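Local coordinates for glucan-binding protein C, GbpC (Streptococcus mutans UA159, PDB 5UQZ), which probably mediates both sucrose-independent and sucrose-dependent adherence of this oral streptococcus, binding glucan as a calcium-containing protein of the cell wall, at residues V32-A37 and Q268-G273. Numbering follows the deposited sequence.
Sequences VKEYEA and QYKANG
K270 reaches across to E34 and forms a salt bridge that links two partly exposed side chains at the surface. Its CB points toward the helical segment but is still 6.7 Å from E34 OE2. With CG anti to the carbonyl carbon and every later torsion anti as well, the chain runs straight toward the helix: K270 CD comes to 4.4 Å from E34 OE2, and K270 CE is pressed unusually close, 2.9 Å from E34 OE2. K270 NZ donates to E34 OE2 at 2.6 Å. The oxygen sits beside the CE–NZ bond; the CE–NZ–OE2 angle of about 87°, well below tetrahedral, implies a short, bent and probably strained bond whose geometry is to be read with caution. On the carboxylate, the ammonium takes the anti side of OE2, 21° out of the plane. E34 is itself extended beyond CG and meets the lysine at roughly a right angle, its CG 3.7 Å from K270 NZ. The bridge joins the long N-terminal helix 3-51, within its predicted coiled-coil part, to the loop between strands 260-263 and 303-306 of the β-supersandwich glucan-binding domain. F276 and T275 of that loop also touch the helix, through E34 and A37. K270 begins a short 3-10 turn, in which G273 N bonds to K270 O, and its backbone N is held by N277 OD1. A water accepts from K270 NZ at 2.8 Å, with a CE–NZ–water angle near 109°, and accepts from K33 NZ at 3.2 Å. It thus spans two ammonium groups 5.6 Å apart, NZ to NZ, whose like charges the carboxylate of E34 probably helps to offset. Two residues earlier, Q268 OE1 accepts a hydrogen bond from N226 ND2; N226 is a calcium ligand.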
ATOM      1  N   VAL A  32     -22.457  -8.783   7.733  1.00 17.67           N
ATOM      2  CA  VAL A  32     -23.422  -8.647   6.644  1.00 19.43           C
ATOM      3  C   VAL A  32     -23.158  -7.365   5.881  1.00 16.96           C
ATOM      4  O   VAL A  32     -23.210  -7.345   4.652  1.00 17.92           O
ATOM      5  CB  VAL A  32     -24.872  -8.706   7.153  1.00 22.98           C
ATOM      6  CG1 VAL A  32     -25.866  -8.211   6.079  1.00 25.19           C
ATOM      7  CG2 VAL A  32     -25.230 -10.097   7.599  1.00 26.21           C
ATOM      8  N   LYS A  33     -22.862  -6.276   6.593  1.00 17.59           N
ATOM      9  CA  LYS A  33     -22.598  -5.031   5.889  1.00 17.28           C
ATOM     10  C   LYS A  33     -21.341  -5.136   5.045  1.00 15.89           C
ATOM     11  O   LYS A  33     -21.293  -4.628   3.909  1.00 15.94           O
ATOM     12  CB  LYS A  33     -22.483  -3.898   6.910  1.00 19.56           C
ATOM     13  CG  LYS A  33     -23.843  -3.500   7.457  1.00 21.45           C
ATOM     14  CD  LYS A  33     -23.740  -2.430   8.451  1.00 30.05           C
ATOM     15  CE  LYS A  33     -22.969  -2.940   9.587  1.00 37.91           C
ATOM     16  NZ  LYS A  33     -22.022  -1.921  10.112  1.00 44.19           N
ATOM     17  N   GLU A  34     -20.307  -5.776   5.584  1.00 15.22           N
ATOM     18  CA  GLU A  34     -19.084  -5.913   4.811  1.00 14.10           C
ATOM     19  C   GLU A  34     -19.323  -6.789   3.597  1.00 13.14           C
ATOM     20  O   GLU A  34     -18.850  -6.479   2.501  1.00 13.59           O
ATOM     21  CB  GLU A  34     -17.966  -6.507   5.665  1.00 15.32           C
ATOM     22  CG  GLU A  34     -17.456  -5.587   6.736  1.00 17.75           C
ATOM     23  CD  GLU A  34     -16.135  -6.066   7.318  1.00 20.53           C
ATOM     24  OE1 GLU A  34     -15.570  -7.097   6.876  1.00 25.99           O
ATOM     25  OE2 GLU A  34     -15.633  -5.382   8.214  1.00 23.25           O
ATOM     26  N   TYR A  35     -20.064  -7.884   3.780  1.00 14.64           N
ATOM     27  CA  TYR A  35     -20.373  -8.792   2.690  1.00 14.76           C
ATOM     28  C   TYR A  35     -21.135  -8.073   1.590  1.00 14.94           C
ATOM     29  O   TYR A  35     -20.847  -8.240   0.397  1.00 15.19           O
ATOM     30  CB  TYR A  35     -21.221  -9.955   3.226  1.00 16.27           C
ATOM     31  CG  TYR A  35     -21.693 -10.841   2.125  1.00 18.26           C
ATOM     32  CD1 TYR A  35     -20.875 -11.851   1.622  1.00 20.90           C
ATOM     33  CD2 TYR A  35     -22.926 -10.636   1.538  1.00 20.55           C
ATOM     34  CE1 TYR A  35     -21.296 -12.655   0.618  1.00 24.11           C
ATOM     35  CE2 TYR A  35     -23.355 -11.439   0.478  1.00 22.34           C
ATOM     36  CZ  TYR A  35     -22.519 -12.432   0.030  1.00 23.47           C
ATOM     37  OH  TYR A  35     -22.916 -13.272  -0.985  1.00 31.11           O
ATOM     38  N   GLU A  36     -22.146  -7.280   1.963  1.00 15.98           N
ATOM     39  CA  GLU A  36     -22.927  -6.612   0.938  1.00 17.13           C
ATOM     40  C   GLU A  36     -22.065  -5.640   0.145  1.00 14.80           C
ATOM     41  O   GLU A  36     -22.229  -5.505  -1.081  1.00 14.43           O
ATOM     42  CB  GLU A  36     -24.134  -5.921   1.555  1.00 19.81           C
ATOM     43  CG  GLU A  36     -25.168  -6.887   2.160  1.00 24.08           C
ATOM     44  CD  GLU A  36     -25.785  -7.847   1.150  1.00 32.90           C
ATOM     45  OE1 GLU A  36     -25.841  -7.535  -0.058  1.00 36.69           O
ATOM     46  OE2 GLU A  36     -26.270  -8.920   1.586  1.00 38.36           O
ATOM     47  N   ALA A  37     -21.138  -4.935   0.823  1.00 13.39           N
ATOM     48  CA  ALA A  37     -20.257  -4.038   0.076  1.00 12.49           C
ATOM     49  C   ALA A  37     -19.317  -4.807  -0.845  1.00 11.28           C
ATOM     50  O   ALA A  37     -19.141  -4.441  -2.027  1.00 11.51           O
ATOM     51  CB  ALA A  37     -19.458  -3.226   1.075  1.00 14.17           C
ATOM     52  N   GLN A 268     -10.026   4.381   6.765  1.00 10.73           N
ATOM     53  CA  GLN A 268      -9.252   3.552   7.684  1.00 10.58           C
ATOM     54  C   GLN A 268     -10.065   2.982   8.846  1.00 11.59           C
ATOM     55  O   GLN A 268      -9.754   1.874   9.313  1.00 11.79           O
ATOM     56  CB  GLN A 268      -8.123   4.401   8.298  1.00 12.17           C
ATOM     57  CG  GLN A 268      -7.057   3.577   9.017  1.00 13.03           C
ATOM     58  CD  GLN A 268      -6.077   2.913   8.049  1.00 12.06           C
ATOM     59  OE1 GLN A 268      -5.817   3.428   6.967  1.00 15.55           O
ATOM     60  NE2 GLN A 268      -5.540   1.768   8.430  1.00 12.73           N
ATOM     61  N   TYR A 269     -11.065   3.717   9.347  1.00 11.41           N
ATOM     62  CA  TYR A 269     -11.819   3.298  10.531  1.00 12.07           C
ATOM     63  C   TYR A 269     -13.301   3.327  10.244  1.00 12.92           C
ATOM     64  O   TYR A 269     -13.843   4.364   9.846  1.00 12.45           O
ATOM     65  CB  TYR A 269     -11.520   4.284  11.706  1.00 14.05           C
ATOM     66  CG  TYR A 269     -10.078   4.142  12.170  1.00 13.38           C
ATOM     67  CD1 TYR A 269      -9.670   3.024  12.897  1.00 14.35           C
ATOM     68  CD2 TYR A 269      -9.117   5.101  11.834  1.00 14.86           C
ATOM     69  CE1 TYR A 269      -8.332   2.839  13.247  1.00 14.87           C
ATOM     70  CE2 TYR A 269      -7.777   4.933  12.204  1.00 15.41           C
ATOM     71  CZ  TYR A 269      -7.399   3.800  12.889  1.00 15.77           C
ATOM     72  OH  TYR A 269      -6.084   3.613  13.245  1.00 18.24           O
ATOM     73  N   LYS A 270     -13.961   2.197  10.505  1.00 13.31           N
ATOM     74  CA  LYS A 270     -15.419   2.186  10.465  1.00 13.80           C
ATOM     75  C   LYS A 270     -15.995   3.259  11.381  1.00 15.04           C
ATOM     76  O   LYS A 270     -17.046   3.830  11.083  1.00 15.19           O
ATOM     77  CB  LYS A 270     -15.937   0.805  10.865  1.00 15.08           C
ATOM     78  CG  LYS A 270     -15.586  -0.271   9.849  1.00 15.47           C
ATOM     79  CD  LYS A 270     -16.279  -1.565  10.285  1.00 20.15           C
ATOM     80  CE  LYS A 270     -15.963  -2.725   9.420  1.00 20.76           C
ATOM     81  NZ  LYS A 270     -16.822  -3.871   9.952  1.00 21.79           N
ATOM     82  N   ALA A 271     -15.341   3.538  12.513  1.00 14.56           N
ATOM     83  CA  ALA A 271     -15.841   4.562  13.429  1.00 15.67           C
ATOM     84  C   ALA A 271     -15.881   5.932  12.780  1.00 15.88           C
ATOM     85  O   ALA A 271     -16.607   6.823  13.244  1.00 18.46           O
ATOM     86  CB  ALA A 271     -14.959   4.631  14.681  1.00 16.85           C
ATOM     87  N   ASN A 272     -15.105   6.129  11.716  1.00 14.08           N
ATOM     88  CA  ASN A 272     -15.079   7.386  10.985  1.00 15.34           C
ATOM     89  C   ASN A 272     -15.832   7.282   9.668  1.00 14.17           C
ATOM     90  O   ASN A 272     -15.688   8.149   8.819  1.00 16.41           O
ATOM     91  CB  ASN A 272     -13.636   7.839  10.708  1.00 14.93           C
ATOM     92  CG  ASN A 272     -12.896   8.176  11.968  1.00 16.59           C
ATOM     93  OD1 ASN A 272     -13.511   8.479  13.007  1.00 19.50           O
ATOM     94  ND2 ASN A 272     -11.561   8.152  11.894  1.00 17.42           N
ATOM     95  N   GLY A 273     -16.623   6.219   9.468  1.00 14.58           N
ATOM     96  CA  GLY A 273     -17.414   6.083   8.272  1.00 15.39           C
ATOM     97  C   GLY A 273     -16.863   5.131   7.226  1.00 15.20           C
ATOM     98  O   GLY A 273     -17.538   4.893   6.225  1.00 15.99           O
TER
HETATM   99  O   HOH W   1     -19.482  -3.554   9.003  1.00 19.23           O